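PDB 3ZVS: archaemetzincin from Archaeoglobus fulgidus, which probably acts as a zinc-dependent metalloprotease of the M54 family on a natural substrate still unknown, binding one catalytic zinc ion and a second, seemingly structural one. Local coordinates for residues M1-I5 with P61-T65; V17-S21 with R108-V112; G67-I73 with A92-R98. All coordinates share one frame; numbering follows the deposited sequence. Where two conformers were deposited one is given.

Contact 1: M1-I5 with P61-T65; sequences MKIYI and PIKVT
Lys2 and Val64 make the first link in the parallel pairing of strand 2-7 with the chain leading into strand 65-69, neighbours in the mixed five-stranded sheet. The Val64 N-H meets Lys2 O at 2.9 Å in an almost straight bond. The peptide joining Lys63 to Val64 is cis, and its carbonyl oxygen is linked to strand 2-7 through a water that accepts from Lys2 N and donates to Lys63 O at 2.8 Å. The aliphatic stem of Lys2 suits this exposed end of the strand, and its amine makes a long, weak ion pair with Glu29.

Ile3 is a branched residue fit for a buried strand position against Phe26 of helix 12-26. It meets Val64 loosely, CG1 to CB at 4.4 Å. Val64 O accepts from Tyr4 N at 2.7 Å, the N-H lying nearly in line with the C=O, with the Ile3 CA-H as a weaker second contact.

Tyr4 and Val64 bury the most surface here. With CG placed beside the backbone N (chi1 -62°), the Tyr4 ring turns the CD1 edge in plane to Val64 O, at 3.5 Å. CE1 touches Ile62 CG2 at 3.7 Å, the two side chains meeting at a slant, and the ring stacks with Phe31 of strand 29-32. An aromatic residue can thus span from one neighbouring strand to the loop leading into the other. Thr65, paired with Tyr4, steadies that loop: its OG1 donates to Ile62 O at 2.7 Å, in the carbonyl plane on a lone pair.

Contact 2: V17-S21 with R108-V112; sequences VLANS and RERVV
Val17 and Arg108 bury the most surface where helix 12-26 crosses helix 104-122, the metzincin helix that carries the HExxH zinc-binding motif further along. The short segments cross at -67° with axes 10.4 Å apart, a separation filled by valine, leucine and the stem of an arginine.

Arg108 lies across Val17. Its chain runs extended from CG to NE, with CG opposite the backbone N (chi1 -173°), which carries the guanidinium across to the other helix. Val17 CG1 touches Arg108 CG at 3.8 Å and also sits over one guanidinium face, towards its rim. The arginine therefore offers its CG methylene and a flat face to an apolar neighbour, while NH2 turns to polar partners: it donates to a water at 2.9 Å, which lies in the guanidinium plane and also takes a hydrogen bond from Asn20 ND2. Ser21, modelled in two conformers, donates from OG to Val17 O in one; its weak bond from Arg108 NH2 is doubtful. Cutting Arg108 back to an alanine would probably uncover the two methyls of Val17 and leave the Asn20 water without its arginine mate.

Deeper between the helices the contact is mainly apolar, and valine methyls meet midway: Val112 CG2 presses on Val17 CG1 at 3.6 Å. The longer Leu18 crosses Val111 at about a right angle, its CD2 resting 4.0 Å from Val111 CG1.

Contact 3: G67-I73 with A92-R98; sequences GVTGKDI and AVLSVFR
Asp72 and Phe97 both hold CG opposite the backbone N, chi1 being -162° in the aspartate, and this lays the acid over the aromatic ring. Asp72 CB stands 3.6 Å from the Phe97 ring centroid, a CH-pi contact over the face, and the carboxylate is stacked on the ring at a tilt, the planes 26° apart. Arg98 bends at chi2 (-77°), bringing its guanidinium back to grip the same carboxylate side-on. NE donates to Asp72 OD1 at 2.9 Å, close to the guanidinium plane, and NH2 to Asp72 OD2 at 2.8 Å; both oxygens are met on their syn sides. Gln49 NE2 also bonds OD2, so three donors hold the buried acid and fix its rotation, and its negative charge is probably well compensated.

These groups close the C-terminal end of a parallel strand pair, 65-69 beside 91-95, in the central sheet of the metzincin fold. The ladder is regular: Gly67 and Thr69 each give their N-H to, and take a bond on their C=O from, the neighbouring strand. On one side of the sheet Val68 and Leu94 lie side by side, CG1 to CD2 at 4.2 Å, with Leu94 reaching helix 104-122. On the other side, with Val93, Thr69 and Ser95, Gly67 adds no side chain beside Val93; Val93 and Ile73 pack against helix 52-58.

At the strand ends, hydroxyls shape the turns that follow. Thr69 OG1 accepts from Lys71 N in an ST turn and bonds Leu8 O. Ser95, small enough to tuck beneath Ile73 CG1, which lies 3.6 Å from its CB, does two jobs: its OG forms an ST turn by accepting from Phe97 N at 3.1 Å, and donates to Lys71 O at 2.6 Å from above the carbonyl plane.

Overall arrangement
Contacts 1 and 3 lie about 17 Å apart, centre to centre, along one sheet, where Thr65 O and Ala92 N are 3.0 Å apart, a probable hydrogen bond between their strands. Contact 2 lies against the face carrying Ile5, Val68 and Leu94: Leu18 CB meets Ile5 CD1 and Leu18 CD1 meets Val68 CG2, each at 3.8 Å, while Val111 CG2 packs on Val96 CG1 at 3.9 Å. Helix 104-122 runs on from contact 2 to the zinc ligands His117 and His121 and to Glu118, the inferred proton acceptor. The Ala92 side chain of contact 3 is about 4 Å from that of Glu118, and Lys71 NZ binds a malonate ion, probably from the crystallisation liquor.

Contact 1: M1-I5 with P61-T65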
ATOM      1  N   MET A   1      -2.294   1.199  18.097  1.00 30.93           N
ATOM      2  CA  MET A   1      -2.276   1.672  16.686  1.00 22.04           C
ATOM      3  C   MET A   1      -3.600   1.324  16.016  1.00 19.81           C
ATOM      4  O   MET A   1      -4.152   0.245  16.207  1.00 20.29           O
ATOM      5  CB  MET A   1      -1.114   1.014  15.936  1.00 25.70           C
ATOM      6  CG  MET A   1      -0.981   1.414  14.482  1.00 29.63           C
ATOM      7  SD  MET A   1       0.170   0.365  13.558  1.00 25.85           S
ATOM      8  CE  MET A   1       1.673   0.540  14.513  1.00 34.50           C
ATOM      9  N   LYS A   2      -4.080   2.262  15.202  1.00 21.84           N
ATOM     10  CA  LYS A   2      -5.287   2.055  14.394  1.00 19.40           C
ATOM     11  C   LYS A   2      -4.911   2.205  12.931  1.00 16.77           C
ATOM     12  O   LYS A   2      -4.102   3.067  12.594  1.00 18.03           O
ATOM     13  CB  LYS A   2      -6.372   3.085  14.740  1.00 20.87           C
ATOM     14  CG  LYS A   2      -6.667   3.132  16.232  1.00 27.86           C
ATOM     15  CD  LYS A   2      -8.088   3.561  16.551  1.00 37.72           C
ATOM     16  CE  LYS A   2      -8.246   3.970  18.018  1.00 51.77           C
ATOM     17  NZ  LYS A   2      -7.593   3.005  18.961  1.00 67.54           N
ATOM     18  N   ILE A   3      -5.457   1.340  12.085  1.00 14.22           N
ATOM     19  CA  ILE A   3      -5.239   1.436  10.642  1.00 12.62           C
ATOM     20  C   ILE A   3      -6.618   1.532  10.009  1.00 13.81           C
ATOM     21  O   ILE A   3      -7.466   0.672  10.249  1.00 14.96           O
ATOM     22  CB  ILE A   3      -4.530   0.184  10.082  1.00 15.38           C
ATOM     23  CG1 ILE A   3      -3.165   0.007  10.760  1.00 16.60           C
ATOM     24  CG2 ILE A   3      -4.417   0.268   8.555  1.00 15.45           C
ATOM     25  CD1 ILE A   3      -2.488  -1.314  10.491  1.00 16.25           C
ATOM     26  N   TYR A   4      -6.809   2.582   9.214  1.00 14.11           N
ATOM     27  CA  TYR A   4      -8.048   2.821   8.480  1.00 13.48           C
ATOM     28  C   TYR A   4      -7.771   2.500   7.034  1.00 13.28           C
ATOM     29  O   TYR A   4      -6.922   3.132   6.410  1.00 15.55           O
ATOM     30  CB  TYR A   4      -8.468   4.286   8.617  1.00 14.42           C
ATOM     31  CG  TYR A   4      -8.759   4.653  10.052  1.00 18.26           C
ATOM     32  CD1 TYR A   4      -7.744   5.043  10.902  1.00 19.46           C
ATOM     33  CD2 TYR A   4     -10.049   4.583  10.560  1.00 20.21           C
ATOM     34  CE1 TYR A   4      -7.999   5.367  12.208  1.00 17.94           C
ATOM     35  CE2 TYR A   4     -10.315   4.901  11.880  1.00 22.54           C
ATOM     36  CZ  TYR A   4      -9.288   5.302  12.689  1.00 24.08           C
ATOM     37  OH  TYR A   4      -9.550   5.619  14.010  1.00 29.75           O
ATOM     38  N   ILE A   5      -8.463   1.512   6.490  1.00 12.46           N
ATOM     39  CA  ILE A   5      -8.369   1.189   5.078  1.00 10.61           C
ATOM     40  C   ILE A   5      -9.442   1.950   4.327  1.00 13.41           C
ATOM     41  O   ILE A   5     -10.621   1.835   4.620  1.00 12.90           O
ATOM     42  CB  ILE A   5      -8.545  -0.321   4.827  1.00 10.47           C
ATOM     43  CG1 ILE A   5      -7.513  -1.136   5.605  1.00 13.21           C
ATOM     44  CG2 ILE A   5      -8.465  -0.666   3.359  1.00 12.95           C
ATOM     45  CD1 ILE A   5      -7.875  -2.599   5.738  1.00 16.47           C
ATOM     46  N   PRO A  61      -5.987  12.911   7.204  1.00 24.00           N
ATOM     47  CA  PRO A  61      -4.696  12.769   7.890  1.00 24.80           C
ATOM     48  C   PRO A  61      -4.835  12.129   9.280  1.00 21.77           C
ATOM     49  O   PRO A  61      -4.487  12.722  10.303  1.00 24.78           O
ATOM     50  CB  PRO A  61      -4.198  14.218   7.985  1.00 28.96           C
ATOM     51  CG  PRO A  61      -5.439  15.027   8.039  1.00 28.46           C
ATOM     52  CD  PRO A  61      -6.470  14.305   7.220  1.00 29.53           C
ATOM     53  N   ILE A  62      -5.336  10.908   9.302  1.00 20.45           N
ATOM     54  CA  ILE A  62      -5.524  10.200  10.545  1.00 20.85           C
ATOM     55  C   ILE A  62      -4.596   8.998  10.526  1.00 20.18           C
ATOM     56  O   ILE A  62      -4.727   8.115   9.691  1.00 21.55           O
ATOM     57  CB  ILE A  62      -6.979   9.764  10.691  1.00 23.83           C
ATOM     58  CG1 ILE A  62      -7.883  11.010  10.690  1.00 26.96           C
ATOM     59  CG2 ILE A  62      -7.140   8.947  11.946  1.00 23.98           C
ATOM     60  CD1 ILE A  62      -9.337  10.692  10.599  1.00 30.49           C
ATOM     61  N   LYS A  63      -3.647   8.962  11.445  1.00 18.30           N
ATOM     62  CA  LYS A  63      -2.652   7.897  11.447  1.00 17.56           C
ATOM     63  C   LYS A  63      -3.268   6.607  11.961  1.00 18.91           C
ATOM     64  O   LYS A  63      -3.846   6.606  13.061  1.00 21.86           O
ATOM     65  CB  LYS A  63      -1.474   8.304  12.344  1.00 23.63           C
ATOM     66  CG  LYS A  63      -0.301   7.343  12.320  1.00 23.94           C
ATOM     67  CD  LYS A  63       0.906   7.898  13.114  1.00 32.78           C
ATOM     68  CE  LYS A  63       2.189   7.082  12.914  1.00 42.22           C
ATOM     69  NZ  LYS A  63       3.269   7.871  12.212  1.00 33.24           N
ATOM     70  N   VAL A  64      -3.193   5.483  11.236  1.00 16.61           N
ATOM     71  CA  VAL A  64      -2.679   5.329   9.883  1.00 14.18           C
ATOM     72  C   VAL A  64      -3.864   5.166   8.926  1.00 14.67           C
ATOM     73  O   VAL A  64      -4.771   4.395   9.210  1.00 14.60           O
ATOM     74  CB  VAL A  64      -1.843   4.031   9.761  1.00 13.52           C
ATOM     75  CG1 VAL A  64      -1.416   3.756   8.311  1.00 15.79           C
ATOM     76  CG2 VAL A  64      -0.612   4.083  10.670  1.00 17.32           C
ATOM     77  N   THR A  65      -3.857   5.891   7.810  1.00 12.71           N
ATOM     78  CA  THR A  65      -4.871   5.715   6.782  1.00 12.47           C
ATOM     79  C   THR A  65      -4.208   5.267   5.495  1.00 11.01           C
ATOM     80  O   THR A  65      -3.327   5.944   4.975  1.00 13.88           O
ATOM     81  CB  THR A  65      -5.684   7.009   6.559  1.00 15.05           C
ATOM     82  OG1 THR A  65      -6.390   7.318   7.761  1.00 16.82           O
ATOM     83  CG2 THR A  65      -6.671   6.834   5.403  1.00 15.31           C
TER
HETATM   84  O   HOH W   1      -2.869   4.959  15.082  1.00 30.25           O

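Contact 2: V17-S21 with R108-V112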
ATOM      1  N   VAL A  17      -9.051  -9.024   2.431  1.00 12.00           N
ATOM      2  CA  VAL A  17      -7.724  -9.608   2.655  1.00 13.35           C
ATOM      3  C   VAL A  17      -6.932  -8.779   3.630  1.00 13.52           C
ATOM      4  O   VAL A  17      -6.319  -9.309   4.588  1.00 14.29           O
ATOM      5  CB  VAL A  17      -6.924  -9.714   1.333  1.00 14.27           C
ATOM      6  CG1 VAL A  17      -5.426  -9.982   1.588  1.00 15.72           C
ATOM      7  CG2 VAL A  17      -7.552 -10.767   0.415  1.00 16.94           C
ATOM      8  N   LEU A  18      -6.908  -7.469   3.412  1.00 10.92           N
ATOM      9  CA  LEU A  18      -6.150  -6.614   4.287  1.00 10.90           C
ATOM     10  C   LEU A  18      -6.768  -6.520   5.658  1.00 10.90           C
ATOM     11  O   LEU A  18      -6.054  -6.542   6.666  1.00 12.82           O
ATOM     12  CB  LEU A  18      -6.005  -5.216   3.644  1.00 11.48           C
ATOM     13  CG  LEU A  18      -5.151  -5.275   2.392  1.00 10.71           C
ATOM     14  CD1 LEU A  18      -5.077  -3.863   1.775  1.00 13.01           C
ATOM     15  CD2 LEU A  18      -3.755  -5.785   2.662  1.00 11.94           C
ATOM     16  N   ALA A  19      -8.106  -6.427   5.740  1.00 11.76           N
ATOM     17  CA  ALA A  19      -8.773  -6.387   7.044  1.00 15.51           C
ATOM     18  C   ALA A  19      -8.456  -7.650   7.882  1.00 16.18           C
ATOM     19  O   ALA A  19      -8.350  -7.565   9.110  1.00 17.56           O
ATOM     20  CB  ALA A  19     -10.310  -6.168   6.896  1.00 13.45           C
ATOM     21  N   ASN A  20      -8.273  -8.776   7.202  1.00 11.38           N
ATOM     22  CA  ASN A  20      -8.026 -10.061   7.843  1.00 15.13           C
ATOM     23  C   ASN A  20      -6.556 -10.310   8.188  1.00 16.54           C
ATOM     24  O   ASN A  20      -6.263 -11.106   9.077  1.00 18.88           O
ATOM     25  CB  ASN A  20      -8.483 -11.199   6.930  1.00 16.47           C
ATOM     26  CG  ASN A  20      -9.980 -11.260   6.766  1.00 28.91           C
ATOM     27  OD1 ASN A  20     -10.726 -10.740   7.587  1.00 26.41           O
ATOM     28  ND2 ASN A  20     -10.427 -11.899   5.688  1.00 31.78           N
ATOM     29  N   SER A  21      -5.633  -9.650   7.501  1.00 14.00           N
ATOM     30  CA  SER A  21      -4.195  -9.908   7.659  0.52 12.98           C
ATOM     31  C   SER A  21      -3.474  -8.860   8.494  1.00 16.64           C
ATOM     32  O   SER A  21      -2.574  -9.189   9.288  1.00 17.56           O
ATOM     33  CB  SER A  21      -3.518  -9.978   6.298  0.52 15.35           C
ATOM     34  OG  SER A  21      -4.138 -10.925   5.469  0.52 18.44           O
ATOM     35  N   ARG A 108      -2.734 -12.576  -3.588  1.00 11.06           N
ATOM     36  CA  ARG A 108      -3.017 -12.241  -2.215  1.00  9.29           C
ATOM     37  C   ARG A 108      -1.727 -11.917  -1.450  1.00 12.15           C
ATOM     38  O   ARG A 108      -1.653 -10.962  -0.700  1.00 11.15           O
ATOM     39  CB  ARG A 108      -3.750 -13.405  -1.547  1.00 14.45           C
ATOM     40  CG  ARG A 108      -4.225 -13.080  -0.190  1.00 14.40           C
ATOM     41  CD  ARG A 108      -4.660 -14.323   0.571  1.00 17.19           C
ATOM     42  NE  ARG A 108      -5.409 -13.935   1.754  1.00 21.68           N
ATOM     43  CZ  ARG A 108      -4.850 -13.632   2.916  1.00 22.92           C
ATOM     44  NH1 ARG A 108      -3.530 -13.705   3.062  1.00 22.90           N
ATOM     45  NH2 ARG A 108      -5.631 -13.259   3.935  1.00 25.92           N
ATOM     46  N   GLU A 109      -0.715 -12.754  -1.628  1.00 10.31           N
ATOM     47  CA  GLU A 109       0.541 -12.567  -0.936  1.00 11.79           C
ATOM     48  C   GLU A 109       1.179 -11.224  -1.322  1.00 11.22           C
ATOM     49  O   GLU A 109       1.688 -10.484  -0.469  1.00 12.57           O
ATOM     50  CB  GLU A 109       1.457 -13.722  -1.307  1.00 13.30           C
ATOM     51  CG  GLU A 109       2.767 -13.650  -0.624  1.00 20.60           C
ATOM     52  CD  GLU A 109       3.695 -14.793  -0.991  1.00 20.49           C
ATOM     53  OE1 GLU A 109       3.918 -15.042  -2.190  1.00 21.51           O
ATOM     54  OE2 GLU A 109       4.258 -15.390  -0.050  1.00 23.05           O
ATOM     55  N   ARG A 110       1.122 -10.889  -2.602  1.00  9.57           N
ATOM     56  CA  ARG A 110       1.667  -9.620  -3.073  1.00 10.38           C
ATOM     57  C   ARG A 110       0.907  -8.440  -2.468  1.00 12.38           C
ATOM     58  O   ARG A 110       1.507  -7.443  -2.072  1.00  9.69           O
ATOM     59  CB  ARG A 110       1.534  -9.524  -4.575  1.00  8.02           C
ATOM     60  CG  ARG A 110       2.478 -10.452  -5.333  1.00  8.94           C
ATOM     61  CD  ARG A 110       2.169 -10.443  -6.798  1.00 10.90           C
ATOM     62  NE  ARG A 110       3.160 -11.194  -7.561  1.00 12.03           N
ATOM     63  CZ  ARG A 110       3.188 -11.253  -8.886  1.00 12.84           C
ATOM     64  NH1 ARG A 110       2.257 -10.663  -9.616  1.00 13.75           N
ATOM     65  NH2 ARG A 110       4.146 -11.931  -9.492  1.00 14.70           N
ATOM     66  N   VAL A 111      -0.415  -8.539  -2.420  1.00  9.65           N
ATOM     67  CA  VAL A 111      -1.207  -7.463  -1.848  1.00  9.42           C
ATOM     68  C   VAL A 111      -0.819  -7.198  -0.392  1.00 10.38           C
ATOM     69  O   VAL A 111      -0.642  -6.050   0.030  1.00  9.51           O
ATOM     70  CB  VAL A 111      -2.704  -7.775  -1.973  1.00  9.81           C
ATOM     71  CG1 VAL A 111      -3.523  -6.797  -1.158  1.00 10.55           C
ATOM     72  CG2 VAL A 111      -3.126  -7.751  -3.419  1.00 10.67           C
ATOM     73  N   VAL A 112      -0.732  -8.263   0.414  1.00 10.18           N
ATOM     74  CA  VAL A 112      -0.370  -8.093   1.809  1.00  8.86           C
ATOM     75  C   VAL A 112       1.048  -7.494   1.925  1.00  9.84           C
ATOM     76  O   VAL A 112       1.252  -6.527   2.689  1.00  9.57           O
ATOM     77  CB  VAL A 112      -0.495  -9.397   2.608  1.00  9.78           C
ATOM     78  CG1 VAL A 112      -0.063  -9.166   4.028  1.00 12.37           C
ATOM     79  CG2 VAL A 112      -1.923  -9.924   2.541  1.00 13.67           C
TER
HETATM   80  O   HOH W   2      -5.197 -13.707   7.333  1.00 30.27           O
HETATM   81  O   HOH W   3      -8.532 -13.274   3.469  1.00 31.13           O

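Contact 3: G67-I73 with A92-R98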
ATOM      1  N   GLY A  67      -5.050   4.219   1.691  1.00  9.56           N
ATOM      2  CA  GLY A  67      -5.918   4.120   0.532  1.00  8.73           C
ATOM      3  C   GLY A  67      -5.476   2.949  -0.313  1.00 11.17           C
ATOM      4  O   GLY A  67      -4.269   2.694  -0.431  1.00 13.09           O
ATOM      5  N   VAL A  68      -6.421   2.205  -0.868  1.00  9.21           N
ATOM      6  CA  VAL A  68      -6.100   1.030  -1.676  1.00  9.86           C
ATOM      7  C   VAL A  68      -6.937   1.073  -2.938  1.00  9.70           C
ATOM      8  O   VAL A  68      -8.156   1.209  -2.863  1.00  9.31           O
ATOM      9  CB  VAL A  68      -6.386  -0.295  -0.933  1.00  9.90           C
ATOM     10  CG1 VAL A  68      -5.889  -1.456  -1.752  1.00 11.75           C
ATOM     11  CG2 VAL A  68      -5.739  -0.332   0.478  1.00 10.48           C
ATOM     12  N   THR A  69      -6.276   1.027  -4.095  1.00  8.60           N
ATOM     13  CA  THR A  69      -6.919   1.147  -5.371  1.00  7.62           C
ATOM     14  C   THR A  69      -6.509   0.046  -6.320  1.00  9.49           C
ATOM     15  O   THR A  69      -5.363  -0.455  -6.281  1.00  9.98           O
ATOM     16  CB  THR A  69      -6.641   2.541  -6.008  1.00 10.79           C
ATOM     17  OG1 THR A  69      -7.421   2.676  -7.194  1.00  9.91           O
ATOM     18  CG2 THR A  69      -5.153   2.754  -6.389  1.00  9.18           C
ATOM     19  N   GLY A  70      -7.423  -0.306  -7.214  1.00  8.08           N
ATOM     20  CA  GLY A  70      -7.147  -1.166  -8.334  1.00  9.18           C
ATOM     21  C   GLY A  70      -6.653  -0.472  -9.585  1.00 10.50           C
ATOM     22  O   GLY A  70      -6.321  -1.117 -10.581  1.00 10.95           O
ATOM     23  N   LYS A  71      -6.647   0.868  -9.563  1.00  8.17           N
ATOM     24  CA  LYS A  71      -6.167   1.687 -10.666  1.00  8.44           C
ATOM     25  C   LYS A  71      -4.645   1.779 -10.611  1.00  8.79           C
ATOM     26  O   LYS A  71      -4.050   1.865  -9.538  1.00  8.82           O
ATOM     27  CB  LYS A  71      -6.747   3.116 -10.578  1.00  9.53           C
ATOM     28  CG  LYS A  71      -8.258   3.212 -10.663  1.00  9.88           C
ATOM     29  CD  LYS A  71      -8.807   2.894 -12.048  1.00 10.47           C
ATOM     30  CE  LYS A  71     -10.300   3.200 -12.044  1.00 13.67           C
ATOM     31  NZ  LYS A  71     -10.823   3.061 -13.421  1.00 12.78           N
ATOM     32  N   ASP A  72      -4.017   1.804 -11.782  1.00  8.48           N
ATOM     33  CA  ASP A  72      -2.569   2.041 -11.872  1.00  8.45           C
ATOM     34  C   ASP A  72      -2.282   3.471 -11.425  1.00  9.21           C
ATOM     35  O   ASP A  72      -2.968   4.442 -11.829  1.00  9.56           O
ATOM     36  CB  ASP A  72      -2.109   1.825 -13.329  1.00  9.80           C
ATOM     37  CG  ASP A  72      -0.617   1.614 -13.491  1.00  9.87           C
ATOM     38  OD1 ASP A  72       0.028   1.122 -12.561  1.00  9.81           O
ATOM     39  OD2 ASP A  72      -0.129   1.927 -14.605  1.00 10.34           O
ATOM     40  N   ILE A  73      -1.239   3.618 -10.617  1.00  9.23           N
ATOM     41  CA  ILE A  73      -0.773   4.905 -10.140  1.00  9.10           C
ATOM     42  C   ILE A  73       0.693   5.172 -10.465  1.00 10.12           C
ATOM     43  O   ILE A  73       1.481   4.273 -10.723  1.00 10.13           O
ATOM     44  CB  ILE A  73      -1.001   5.068  -8.612  1.00  8.98           C
ATOM     45  CG1 ILE A  73      -0.210   4.021  -7.809  1.00  9.30           C
ATOM     46  CG2 ILE A  73      -2.517   4.920  -8.280  1.00 10.15           C
ATOM     47  CD1 ILE A  73      -0.332   4.151  -6.310  1.00  9.50           C
ATOM     48  N   ALA A  92      -0.917   6.759   3.454  1.00 11.67           N
ATOM     49  CA  ALA A  92      -0.273   6.108   2.322  1.00 10.04           C
ATOM     50  C   ALA A  92      -1.321   5.647   1.350  1.00  8.12           C
ATOM     51  O   ALA A  92      -2.521   5.591   1.700  1.00 10.62           O
ATOM     52  CB  ALA A  92       0.572   4.918   2.776  1.00 13.17           C
ATOM     53  N   VAL A  93      -0.883   5.323   0.146  1.00 10.14           N
ATOM     54  CA  VAL A  93      -1.704   4.720  -0.869  1.00 11.08           C
ATOM     55  C   VAL A  93      -0.964   3.521  -1.449  1.00  9.32           C
ATOM     56  O   VAL A  93       0.250   3.524  -1.621  1.00  9.91           O
ATOM     57  CB  VAL A  93      -2.115   5.739  -1.956  1.00 12.39           C
ATOM     58  CG1 VAL A  93      -0.925   6.273  -2.665  1.00 16.57           C
ATOM     59  CG2 VAL A  93      -3.081   5.106  -2.960  1.00 14.99           C
ATOM     60  N   LEU A  94      -1.725   2.470  -1.691  1.00  9.59           N
ATOM     61  CA  LEU A  94      -1.282   1.258  -2.366  1.00  8.97           C
ATOM     62  C   LEU A  94      -2.134   1.051  -3.626  1.00  8.46           C
ATOM     63  O   LEU A  94      -3.361   1.142  -3.557  1.00  9.40           O
ATOM     64  CB  LEU A  94      -1.508   0.061  -1.445  1.00  9.09           C
ATOM     65  CG  LEU A  94      -1.373  -1.314  -2.097  1.00 11.13           C
ATOM     66  CD1 LEU A  94       0.042  -1.634  -2.565  1.00 10.32           C
ATOM     67  CD2 LEU A  94      -1.858  -2.401  -1.123  1.00 10.62           C
ATOM     68  N   SER A  95      -1.520   0.713  -4.739  1.00  8.95           N
ATOM     69  CA  SER A  95      -2.245   0.212  -5.899  1.00  7.60           C
ATOM     70  C   SER A  95      -1.927  -1.258  -6.098  1.00  9.08           C
ATOM     71  O   SER A  95      -0.753  -1.672  -6.051  1.00  9.86           O
ATOM     72  CB  SER A  95      -1.850   0.913  -7.164  1.00  8.58           C
ATOM     73  OG  SER A  95      -2.402   0.237  -8.274  1.00  9.30           O
ATOM     74  N   VAL A  96      -2.963  -2.046  -6.336  1.00  8.43           N
ATOM     75  CA  VAL A  96      -2.790  -3.463  -6.566  1.00  7.86           C
ATOM     76  C   VAL A  96      -2.738  -3.765  -8.077  1.00  8.95           C
ATOM     77  O   VAL A  96      -2.553  -4.907  -8.510  1.00  9.54           O
ATOM     78  CB  VAL A  96      -3.892  -4.290  -5.854  1.00  9.29           C
ATOM     79  CG1 VAL A  96      -3.843  -4.086  -4.365  1.00  9.55           C
ATOM     80  CG2 VAL A  96      -5.259  -3.929  -6.414  1.00 10.43           C
ATOM     81  N   PHE A  97      -2.820  -2.730  -8.895  1.00  8.62           N
ATOM     82  CA  PHE A  97      -2.844  -2.897 -10.363  1.00  8.63           C
ATOM     83  C   PHE A  97      -1.656  -3.700 -10.927  1.00  9.67           C
ATOM     84  O   PHE A  97      -1.825  -4.602 -11.750  1.00 10.78           O
ATOM     85  CB  PHE A  97      -2.916  -1.540 -11.067  1.00  9.28           C
ATOM     86  CG  PHE A  97      -2.890  -1.626 -12.582  1.00  7.59           C
ATOM     87  CD1 PHE A  97      -1.702  -1.624 -13.292  1.00  9.85           C
ATOM     88  CD2 PHE A  97      -4.067  -1.674 -13.296  1.00 10.05           C
ATOM     89  CE1 PHE A  97      -1.689  -1.676 -14.661  1.00 11.10           C
ATOM     90  CE2 PHE A  97      -4.059  -1.725 -14.683  1.00 11.97           C
ATOM     91  CZ  PHE A  97      -2.847  -1.749 -15.360  1.00 11.31           C
ATOM     92  N   ARG A  98      -0.431  -3.360 -10.503  1.00  9.25           N
ATOM     93  CA  ARG A  98       0.761  -3.980 -11.046  1.00 12.41           C
ATOM     94  C   ARG A  98       0.972  -5.352 -10.457  1.00 10.96           C
ATOM     95  O   ARG A  98       1.869  -6.083 -10.900  1.00 12.35           O
ATOM     96  CB  ARG A  98       1.959  -3.081 -10.748  1.00 10.08           C
ATOM     97  CG  ARG A  98       1.899  -1.749 -11.501  1.00 10.51           C
ATOM     98  CD  ARG A  98       2.283  -1.906 -12.964  1.00 11.18           C
ATOM     99  NE  ARG A  98       2.069  -0.668 -13.712  1.00 10.60           N
ATOM    100  CZ  ARG A  98       2.581  -0.399 -14.901  1.00 12.12           C
ATOM    101  NH1 ARG A  98       3.439  -1.240 -15.477  1.00 14.50           N
ATOM    102  NH2 ARG A  98       2.291   0.749 -15.496  1.00 12.85           N
TER